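Local structure of SmhA (Serratia marcescens, 7A27) at residues A[53-67]-A[136-150]. The protein serves as one component (SmhA) of Smh, a tripartite alpha-pore forming toxin that probably perforates target membranes with its two partners. Sequence-based numbering, arbitrary orientation.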
ATOM      1  N   LYS A  53     -28.065   6.304   5.033  1.00 85.91           N
ATOM      2  CA  LYS A  53     -26.722   6.799   5.447  1.00 84.89           C
ATOM      3  C   LYS A  53     -25.685   5.691   5.230  1.00 82.29           C
ATOM      4  O   LYS A  53     -24.556   6.038   4.789  1.00 80.94           O
ATOM      5  CB  LYS A  53     -26.707   7.314   6.892  1.00 86.36           C
ATOM      6  CG  LYS A  53     -27.783   8.347   7.220  1.00 89.92           C
ATOM      7  CD  LYS A  53     -27.478   9.365   8.302  1.00 91.54           C
ATOM      8  CE  LYS A  53     -26.374  10.325   7.890  1.00 92.13           C
ATOM      9  NZ  LYS A  53     -26.474  11.635   8.580  1.00 94.71           N
ATOM     10  N   ILE A  54     -26.055   4.431   5.496  1.00 80.82           N
ATOM     11  CA  ILE A  54     -25.181   3.237   5.284  1.00 79.68           C
ATOM     12  C   ILE A  54     -24.991   3.016   3.775  1.00 80.22           C
ATOM     13  O   ILE A  54     -23.828   3.006   3.332  1.00 80.56           O
ATOM     14  CB  ILE A  54     -25.742   1.975   5.973  1.00 80.07           C
ATOM     15  CG1 ILE A  54     -25.846   2.147   7.492  1.00 80.38           C
ATOM     16  CG2 ILE A  54     -24.903   0.751   5.621  1.00 78.31           C
ATOM     17  CD1 ILE A  54     -26.662   1.075   8.187  1.00 80.50           C
ATOM     18  N   LYS A  55     -26.079   2.835   3.015  1.00 81.07           N
ATOM     19  CA  LYS A  55     -26.043   2.623   1.540  1.00 80.94           C
ATOM     20  C   LYS A  55     -25.208   3.723   0.867  1.00 80.97           C
ATOM     21  O   LYS A  55     -24.447   3.385  -0.048  1.00 81.12           O
ATOM     22  CB  LYS A  55     -27.452   2.606   0.941  1.00 82.52           C
ATOM     23  CG  LYS A  55     -28.251   1.330   1.179  1.00 82.73           C
ATOM     24  CD  LYS A  55     -29.662   1.380   0.611  1.00 85.38           C
ATOM     25  CE  LYS A  55     -30.470   0.118   0.865  1.00 85.78           C
ATOM     26  NZ  LYS A  55     -31.896   0.294   0.509  1.00 87.91           N
ATOM     27  N   ALA A  56     -25.351   4.986   1.293  1.00 81.30           N
ATOM     28  CA  ALA A  56     -24.628   6.162   0.742  1.00 80.70           C
ATOM     29  C   ALA A  56     -23.137   6.039   1.046  1.00 78.95           C
ATOM     30  O   ALA A  56     -22.339   6.313   0.141  1.00 77.86           O
ATOM     31  CB  ALA A  56     -25.168   7.452   1.306  1.00 81.69           C
ATOM     32  N   TYR A  57     -22.786   5.665   2.279  1.00 78.19           N
ATOM     33  CA  TYR A  57     -21.381   5.515   2.726  1.00 77.34           C
ATOM     34  C   TYR A  57     -20.752   4.318   2.013  1.00 76.99           C
ATOM     35  O   TYR A  57     -19.627   4.450   1.498  1.00 75.51           O
ATOM     36  CB  TYR A  57     -21.307   5.372   4.246  1.00 76.67           C
ATOM     37  CG  TYR A  57     -19.921   5.284   4.848  1.00 74.24           C
ATOM     38  CD1 TYR A  57     -18.967   6.270   4.630  1.00 73.94           C
ATOM     39  CD2 TYR A  57     -19.597   4.265   5.728  1.00 72.81           C
ATOM     40  CE1 TYR A  57     -17.720   6.212   5.228  1.00 72.91           C
ATOM     41  CE2 TYR A  57     -18.358   4.198   6.343  1.00 71.92           C
ATOM     42  CZ  TYR A  57     -17.416   5.174   6.095  1.00 71.54           C
ATOM     43  OH  TYR A  57     -16.204   5.096   6.714  1.00 69.87           O
ATOM     44  N   GLN A  58     -21.455   3.189   1.970  1.00 78.58           N
ATOM     45  CA  GLN A  58     -20.952   1.948   1.333  1.00 79.66           C
ATOM     46  C   GLN A  58     -20.679   2.241  -0.147  1.00 80.26           C
ATOM     47  O   GLN A  58     -19.629   1.779  -0.661  1.00 81.28           O
ATOM     48  CB  GLN A  58     -21.937   0.793   1.542  1.00 81.34           C
ATOM     49  CG  GLN A  58     -21.345  -0.566   1.216  1.00 81.72           C
ATOM     50  CD  GLN A  58     -22.193  -1.704   1.724  1.00 83.88           C
ATOM     51  OE1 GLN A  58     -23.420  -1.614   1.819  1.00 85.61           O
ATOM     52  NE2 GLN A  58     -21.530  -2.812   2.019  1.00 84.94           N
ATOM     53  N   ASN A  59     -21.557   3.016  -0.791  1.00 80.95           N
ATOM     54  CA  ASN A  59     -21.431   3.398  -2.223  1.00 80.83           C
ATOM     55  C   ASN A  59     -20.201   4.298  -2.395  1.00 80.50           C
ATOM     56  O   ASN A  59     -19.377   4.009  -3.266  1.00 80.03           O
ATOM     57  CB  ASN A  59     -22.666   4.116  -2.766  1.00 81.30           C
ATOM     58  CG  ASN A  59     -22.562   4.286  -4.266  1.00 81.36           C
ATOM     59  OD1 ASN A  59     -22.343   5.399  -4.738  1.00 79.76           O
ATOM     60  ND2 ASN A  59     -22.622   3.182  -5.003  1.00 80.83           N
ATOM     61  N   GLN A  60     -20.072   5.334  -1.563  1.00 79.84           N
ATOM     62  CA  GLN A  60     -18.986   6.330  -1.666  1.00 78.41           C
ATOM     63  C   GLN A  60     -17.633   5.633  -1.446  1.00 75.58           C
ATOM     64  O   GLN A  60     -16.657   6.052  -2.083  1.00 75.24           O
ATOM     65  CB  GLN A  60     -19.334   7.523  -0.770  1.00 79.70           C
ATOM     66  CG  GLN A  60     -18.369   8.702  -0.907  1.00 81.45           C
ATOM     67  CD  GLN A  60     -18.215   9.292  -2.297  1.00 82.08           C
ATOM     68  OE1 GLN A  60     -17.102   9.352  -2.849  1.00 79.88           O
ATOM     69  NE2 GLN A  60     -19.331   9.750  -2.861  1.00 82.72           N
ATOM     70  N   LEU A  61     -17.578   4.567  -0.640  1.00 74.33           N
ATOM     71  CA  LEU A  61     -16.331   3.790  -0.359  1.00 71.99           C
ATOM     72  C   LEU A  61     -15.955   2.928  -1.571  1.00 71.60           C
ATOM     73  O   LEU A  61     -14.766   2.894  -1.918  1.00 68.80           O
ATOM     74  CB  LEU A  61     -16.506   2.905   0.878  1.00 70.93           C
ATOM     75  CG  LEU A  61     -16.430   3.614   2.227  1.00 70.33           C
ATOM     76  CD1 LEU A  61     -16.854   2.664   3.330  1.00 70.61           C
ATOM     77  CD2 LEU A  61     -15.037   4.169   2.495  1.00 68.15           C
ATOM     78  N   ARG A  62     -16.921   2.250  -2.188  1.00 71.95           N
ATOM     79  CA  ARG A  62     -16.662   1.404  -3.380  1.00 71.97           C
ATOM     80  C   ARG A  62     -16.116   2.285  -4.507  1.00 71.87           C
ATOM     81  O   ARG A  62     -15.200   1.816  -5.206  1.00 73.28           O
ATOM     82  CB  ARG A  62     -17.919   0.628  -3.772  1.00 74.81           C
ATOM     83  CG  ARG A  62     -18.317  -0.398  -2.725  1.00 76.66           C
ATOM     84  CD  ARG A  62     -19.748  -0.848  -2.863  1.00 79.98           C
ATOM     85  NE  ARG A  62     -19.956  -1.708  -4.015  1.00 82.19           N
ATOM     86  CZ  ARG A  62     -19.832  -3.022  -3.998  1.00 81.80           C
ATOM     87  NH1 ARG A  62     -19.477  -3.656  -2.893  1.00 79.94           N
ATOM     88  NH2 ARG A  62     -20.054  -3.694  -5.110  1.00 84.54           N
ATOM     89  N   GLN A  63     -16.621   3.518  -4.660  1.00 71.17           N
ATOM     90  CA  GLN A  63     -16.120   4.481  -5.680  1.00 70.75           C
ATOM     91  C   GLN A  63     -14.632   4.729  -5.412  1.00 70.47           C
ATOM     92  O   GLN A  63     -13.845   4.616  -6.350  1.00 70.20           O
ATOM     93  CB  GLN A  63     -16.890   5.808  -5.705  1.00 70.56           C
ATOM     94  CG  GLN A  63     -18.370   5.655  -6.026  1.00 71.90           C
ATOM     95  CD  GLN A  63     -19.096   6.968  -6.206  1.00 72.51           C
ATOM     96  OE1 GLN A  63     -18.552   7.943  -6.689  1.00 73.05           O
ATOM     97  NE2 GLN A  63     -20.366   7.003  -5.848  1.00 73.32           N
ATOM     98  N   GLN A  64     -14.239   4.984  -4.162  1.00 71.99           N
ATOM     99  CA  GLN A  64     -12.830   5.315  -3.819  1.00 72.87           C
ATOM    100  C   GLN A  64     -11.939   4.078  -3.912  1.00 71.39           C
ATOM    101  O   GLN A  64     -10.744   4.256  -4.228  1.00 69.76           O
ATOM    102  CB  GLN A  64     -12.766   5.977  -2.447  1.00 73.97           C
ATOM    103  CG  GLN A  64     -13.503   7.305  -2.437  1.00 75.86           C
ATOM    104  CD  GLN A  64     -13.056   8.161  -3.597  1.00 77.49           C
ATOM    105  OE1 GLN A  64     -11.870   8.232  -3.933  1.00 76.02           O
ATOM    106  NE2 GLN A  64     -14.017   8.788  -4.251  1.00 79.92           N
ATOM    107  N   ALA A  65     -12.498   2.895  -3.638  1.00 70.60           N
ATOM    108  CA  ALA A  65     -11.796   1.596  -3.733  1.00 70.20           C
ATOM    109  C   ALA A  65     -11.495   1.324  -5.205  1.00 70.91           C
ATOM    110  O   ALA A  65     -10.346   0.971  -5.500  1.00 71.70           O
ATOM    111  CB  ALA A  65     -12.622   0.493  -3.125  1.00 70.82           C
ATOM    112  N   GLN A  66     -12.488   1.476  -6.083  1.00 72.24           N
ATOM    113  CA  GLN A  66     -12.316   1.326  -7.555  1.00 73.36           C
ATOM    114  C   GLN A  66     -11.245   2.315  -8.039  1.00 72.61           C
ATOM    115  O   GLN A  66     -10.353   1.878  -8.772  1.00 74.06           O
ATOM    116  CB  GLN A  66     -13.644   1.529  -8.280  1.00 74.91           C
ATOM    117  CG  GLN A  66     -13.550   1.627  -9.802  1.00 76.00           C
ATOM    118  CD  GLN A  66     -14.905   1.889 -10.418  1.00 78.04           C
ATOM    119  OE1 GLN A  66     -15.918   1.303 -10.028  1.00 77.87           O
ATOM    120  NE2 GLN A  66     -14.941   2.767 -11.407  1.00 79.51           N
ATOM    121  N   VAL A  67     -11.305   3.583  -7.626  1.00 70.98           N
ATOM    122  CA  VAL A  67     -10.322   4.611  -8.071  1.00 71.08           C
ATOM    123  C   VAL A  67      -8.908   4.164  -7.669  1.00 70.56           C
ATOM    124  O   VAL A  67      -8.009   4.149  -8.540  1.00 71.83           O
ATOM    125  CB  VAL A  67     -10.656   6.015  -7.551  1.00 71.14           C
ATOM    126  CG1 VAL A  67      -9.513   6.978  -7.802  1.00 71.18           C
ATOM    127  CG2 VAL A  67     -11.913   6.563  -8.198  1.00 73.77           C
ATOM    128  N   LYS A 136      -6.852  13.004  -1.975  1.00 75.21           N
ATOM    129  CA  LYS A 136      -7.780  11.922  -1.593  1.00 76.33           C
ATOM    130  C   LYS A 136      -7.809  11.822  -0.070  1.00 76.41           C
ATOM    131  O   LYS A 136      -8.912  11.769   0.494  1.00 79.95           O
ATOM    132  CB  LYS A 136      -7.376  10.582  -2.218  1.00 77.30           C
ATOM    133  CG  LYS A 136      -7.763  10.386  -3.675  1.00 79.55           C
ATOM    134  CD  LYS A 136      -9.289  10.443  -3.848  1.00 82.40           C
ATOM    135  CE  LYS A 136      -9.828   9.919  -5.167  1.00 84.15           C
ATOM    136  NZ  LYS A 136      -9.384  10.687  -6.355  1.00 85.87           N
ATOM    137  N   ARG A 137      -6.653  11.793   0.584  1.00 75.11           N
ATOM    138  CA  ARG A 137      -6.607  11.683   2.061  1.00 75.50           C
ATOM    139  C   ARG A 137      -7.533  12.746   2.670  1.00 78.15           C
ATOM    140  O   ARG A 137      -8.377  12.389   3.510  1.00 76.63           O
ATOM    141  CB  ARG A 137      -5.174  11.845   2.570  1.00 74.81           C
ATOM    142  CG  ARG A 137      -5.071  11.886   4.083  1.00 76.10           C
ATOM    143  CD  ARG A 137      -3.668  12.185   4.557  1.00 76.62           C
ATOM    144  NE  ARG A 137      -3.680  12.430   5.995  1.00 77.01           N
ATOM    145  CZ  ARG A 137      -2.601  12.615   6.736  1.00 78.09           C
ATOM    146  NH1 ARG A 137      -1.399  12.551   6.185  1.00 78.70           N
ATOM    147  NH2 ARG A 137      -2.729  12.842   8.031  1.00 79.28           N
ATOM    148  N   GLU A 138      -7.413  13.995   2.214  1.00 79.93           N
ATOM    149  CA  GLU A 138      -8.154  15.164   2.753  1.00 82.05           C
ATOM    150  C   GLU A 138      -9.661  15.013   2.509  1.00 82.11           C
ATOM    151  O   GLU A 138     -10.414  15.716   3.207  1.00 82.23           O
ATOM    152  CB  GLU A 138      -7.567  16.466   2.200  1.00 84.71           C
ATOM    153  CG  GLU A 138      -6.202  16.784   2.813  1.00 86.26           C
ATOM    154  CD  GLU A 138      -5.346  17.811   2.084  1.00 88.70           C
ATOM    155  OE1 GLU A 138      -5.917  18.569   1.276  1.00 89.69           O
ATOM    156  OE2 GLU A 138      -4.097  17.845   2.322  1.00 89.45           O
ATOM    157  N   MET A 139     -10.095  14.137   1.594  1.00 80.86           N
ATOM    158  CA  MET A 139     -11.539  13.897   1.315  1.00 81.96           C
ATOM    159  C   MET A 139     -12.002  12.631   2.052  1.00 79.27           C
ATOM    160  O   MET A 139     -13.156  12.605   2.516  1.00 79.89           O
ATOM    161  CB  MET A 139     -11.845  13.770  -0.180  1.00 85.04           C
ATOM    162  CG  MET A 139     -11.769  12.344  -0.710  1.00 88.08           C
ATOM    163  SD  MET A 139     -13.122  11.792  -1.810  1.00 95.44           S
ATOM    164  CE  MET A 139     -14.156  10.791  -0.733  1.00 92.07           C
ATOM    165  N   LEU A 140     -11.131  11.631   2.201  1.00 76.26           N
ATOM    166  CA  LEU A 140     -11.439  10.350   2.894  1.00 75.03           C
ATOM    167  C   LEU A 140     -11.578  10.541   4.408  1.00 74.82           C
ATOM    168  O   LEU A 140     -12.504   9.930   4.966  1.00 75.46           O
ATOM    169  CB  LEU A 140     -10.334   9.332   2.593  1.00 73.35           C
ATOM    170  CG  LEU A 140     -10.387   8.680   1.213  1.00 72.63           C
ATOM    171  CD1 LEU A 140      -9.112   7.906   0.932  1.00 70.70           C
ATOM    172  CD2 LEU A 140     -11.588   7.758   1.101  1.00 73.23           C
ATOM    173  N   GLU A 141     -10.698  11.318   5.062  1.00 74.13           N
ATOM    174  CA  GLU A 141     -10.715  11.472   6.548  1.00 73.76           C
ATOM    175  C   GLU A 141     -12.081  11.999   6.980  1.00 72.83           C
ATOM    176  O   GLU A 141     -12.741  11.356   7.792  1.00 72.56           O
ATOM    177  CB  GLU A 141      -9.539  12.296   7.088  1.00 75.16           C
ATOM    178  CG  GLU A 141      -8.181  11.748   6.679  1.00 75.80           C
ATOM    179  CD  GLU A 141      -7.034  12.042   7.628  1.00 77.90           C
ATOM    180  OE1 GLU A 141      -6.231  12.983   7.362  1.00 77.30           O
ATOM    181  OE2 GLU A 141      -6.874  11.245   8.563  1.00 81.26           O
ATOM    182  N   PRO A 142     -12.563  13.151   6.457  1.00 72.76           N
ATOM    183  CA  PRO A 142     -13.881  13.674   6.811  1.00 75.40           C
ATOM    184  C   PRO A 142     -15.070  12.772   6.451  1.00 75.63           C
ATOM    185  O   PRO A 142     -16.070  12.869   7.112  1.00 75.84           O
ATOM    186  CB  PRO A 142     -13.988  14.967   5.991  1.00 77.39           C
ATOM    187  CG  PRO A 142     -12.557  15.372   5.769  1.00 76.43           C
ATOM    188  CD  PRO A 142     -11.859  14.054   5.542  1.00 73.79           C
ATOM    189  N   LEU A 143     -14.944  11.949   5.406  1.00 75.11           N
ATOM    190  CA  LEU A 143     -16.012  11.012   4.961  1.00 75.66           C
ATOM    191  C   LEU A 143     -16.214   9.965   6.055  1.00 75.13           C
ATOM    192  O   LEU A 143     -17.381   9.710   6.422  1.00 76.76           O
ATOM    193  CB  LEU A 143     -15.623  10.328   3.648  1.00 75.46           C
ATOM    194  CG  LEU A 143     -16.687   9.371   3.084  1.00 75.68           C
ATOM    195  CD1 LEU A 143     -17.804  10.129   2.378  1.00 78.26           C
ATOM    196  CD2 LEU A 143     -16.077   8.374   2.123  1.00 74.34           C
ATOM    197  N   MET A 144     -15.116   9.372   6.527  1.00 74.35           N
ATOM    198  CA  MET A 144     -15.122   8.350   7.605  1.00 75.39           C
ATOM    199  C   MET A 144     -15.477   9.038   8.933  1.00 76.14           C
ATOM    200  O   MET A 144     -16.305   8.481   9.701  1.00 76.35           O
ATOM    201  CB  MET A 144     -13.762   7.656   7.713  1.00 74.90           C
ATOM    202  CG  MET A 144     -13.779   6.464   8.644  1.00 76.51           C
ATOM    203  SD  MET A 144     -12.208   5.584   8.690  1.00 77.15           S
ATOM    204  CE  MET A 144     -11.145   6.833   9.412  1.00 78.10           C
ATOM    205  N   GLY A 145     -14.894  10.212   9.180  1.00 76.28           N
ATOM    206  CA  GLY A 145     -15.151  11.010  10.389  1.00 78.22           C
ATOM    207  C   GLY A 145     -16.635  11.265  10.584  1.00 80.67           C
ATOM    208  O   GLY A 145     -17.105  11.177  11.736  1.00 84.89           O
ATOM    209  N   ASN A 146     -17.352  11.581   9.505  1.00 79.12           N
ATOM    210  CA  ASN A 146     -18.800  11.913   9.534  1.00 79.25           C
ATOM    211  C   ASN A 146     -19.615  10.648   9.813  1.00 78.95           C
ATOM    212  O   ASN A 146     -20.639  10.742  10.509  1.00 79.75           O
ATOM    213  CB  ASN A 146     -19.273  12.571   8.238  1.00 78.88           C
ATOM    214  CG  ASN A 146     -18.802  14.000   8.093  1.00 78.61           C
ATOM    215  OD1 ASN A 146     -18.508  14.678   9.076  1.00 78.67           O
ATOM    216  ND2 ASN A 146     -18.754  14.471   6.861  1.00 78.51           N
ATOM    217  N   PHE A 147     -19.195   9.507   9.279  1.00 77.03           N
ATOM    218  CA  PHE A 147     -19.942   8.244   9.472  1.00 77.36           C
ATOM    219  C   PHE A 147     -19.723   7.789  10.918  1.00 77.95           C
ATOM    220  O   PHE A 147     -20.682   7.239  11.492  1.00 80.68           O
ATOM    221  CB  PHE A 147     -19.578   7.190   8.421  1.00 75.72           C
ATOM    222  CG  PHE A 147     -20.498   5.991   8.440  1.00 74.15           C
ATOM    223  CD1 PHE A 147     -21.809   6.104   8.007  1.00 74.21           C
ATOM    224  CD2 PHE A 147     -20.075   4.769   8.944  1.00 72.05           C
ATOM    225  CE1 PHE A 147     -22.663   5.016   8.049  1.00 73.76           C
ATOM    226  CE2 PHE A 147     -20.929   3.676   8.980  1.00 71.90           C
ATOM    227  CZ  PHE A 147     -22.225   3.803   8.538  1.00 72.87           C
ATOM    228  N   LEU A 148     -18.539   8.029  11.503  1.00 77.17           N
ATOM    229  CA  LEU A 148     -18.256   7.677  12.928  1.00 76.54           C
ATOM    230  C   LEU A 148     -19.182   8.476  13.853  1.00 77.27           C
ATOM    231  O   LEU A 148     -19.752   7.858  14.744  1.00 77.56           O
ATOM    232  CB  LEU A 148     -16.781   7.909  13.265  1.00 75.21           C
ATOM    233  CG  LEU A 148     -15.853   6.754  12.905  1.00 74.23           C
ATOM    234  CD1 LEU A 148     -14.391   7.188  12.993  1.00 74.19           C
ATOM    235  CD2 LEU A 148     -16.119   5.551  13.803  1.00 74.01           C
ATOM    236  N   ASN A 149     -19.349   9.780  13.620  1.00 78.20           N
ATOM    237  CA  ASN A 149     -20.260  10.651  14.407  1.00 81.53           C
ATOM    238  C   ASN A 149     -21.700  10.119  14.308  1.00 82.88           C
ATOM    239  O   ASN A 149     -22.496  10.393  15.237  1.00 84.45           O
ATOM    240  CB  ASN A 149     -20.210  12.114  13.963  1.00 83.67           C
ATOM    241  CG  ASN A 149     -18.852  12.758  14.135  1.00 84.56           C
ATOM    242  OD1 ASN A 149     -18.042  12.321  14.946  1.00 86.70           O
ATOM    243  ND2 ASN A 149     -18.587  13.807  13.375  1.00 85.64           N
ATOM    244  N   VAL A 150     -22.028   9.403  13.223  1.00 81.70           N
ATOM    245  CA  VAL A 150     -23.377   8.808  12.984  1.00 82.30           C
ATOM    246  C   VAL A 150     -23.521   7.553  13.855  1.00 83.17           C
ATOM    247  O   VAL A 150     -24.585   7.399  14.502  1.00 85.04           O
ATOM    248  CB  VAL A 150     -23.633   8.522  11.491  1.00 80.30           C
ATOM    249  CG1 VAL A 150     -24.870   7.661  11.266  1.00 80.86           C
ATOM    250  CG2 VAL A 150     -23.719   9.805  10.682  1.00 81.11           C
TER
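Tyr-57 and Phe-147 reach for each other across two nearly antiparallel helices with matching first torsions: each ring carbon CG stands trans to its own backbone N (chi1 -177° and -170°). These torsions send both rings into the gap between the helices, where they overlap as an offset stack, centroids 4.1 Å apart and planes inclined by 18°. The shift brings the CB of Phe-147 squarely over the Tyr-57 face, 3.6 Å from the ring centroid, a CH-pi contact; the CB of Tyr-57 makes a looser one with the Phe-147 ring. Leu-61 CD1 lies on the other face of the tyrosine, while Leu-143 CG sits at its edge, in plane, 4.0 Å from CE1. Ile-54 CG1 meets the rim of the Phe-147 ring near its plane. The phenol oxygen passes over the start of the Met-144 side chain, OH to CG 3.4 Å, and hydrogen-bonds Gln-281 of helix 272-299, so the polar end of this buried residue is satisfied by a third helix. Towards the C-terminal end of 53-67 the packing turns mixed. Leu-143 CD1 presses on the aliphatic CG of Gln-60 at 3.6 Å, and Gln-64, bent at chi2, lays its CG against Met-139 CE and Leu-140 CD2. A weak hydrogen bond from Gln-64 NE2 to Gln-60 OE1 links the two amides along their own helix. At the opposite end of the contact, Lys-53 CE rests on Val-150 CG2 at 3.9 Å. The pair of helices, 48-96 and 104-155, forms one side of the long helical bundle, with helix 272-299 packed against both. Stacked rings and aliphatic stems, rather than directional polar bonds, join these two segments, which suggests cohesion mainly from apolar burial and ring stacking.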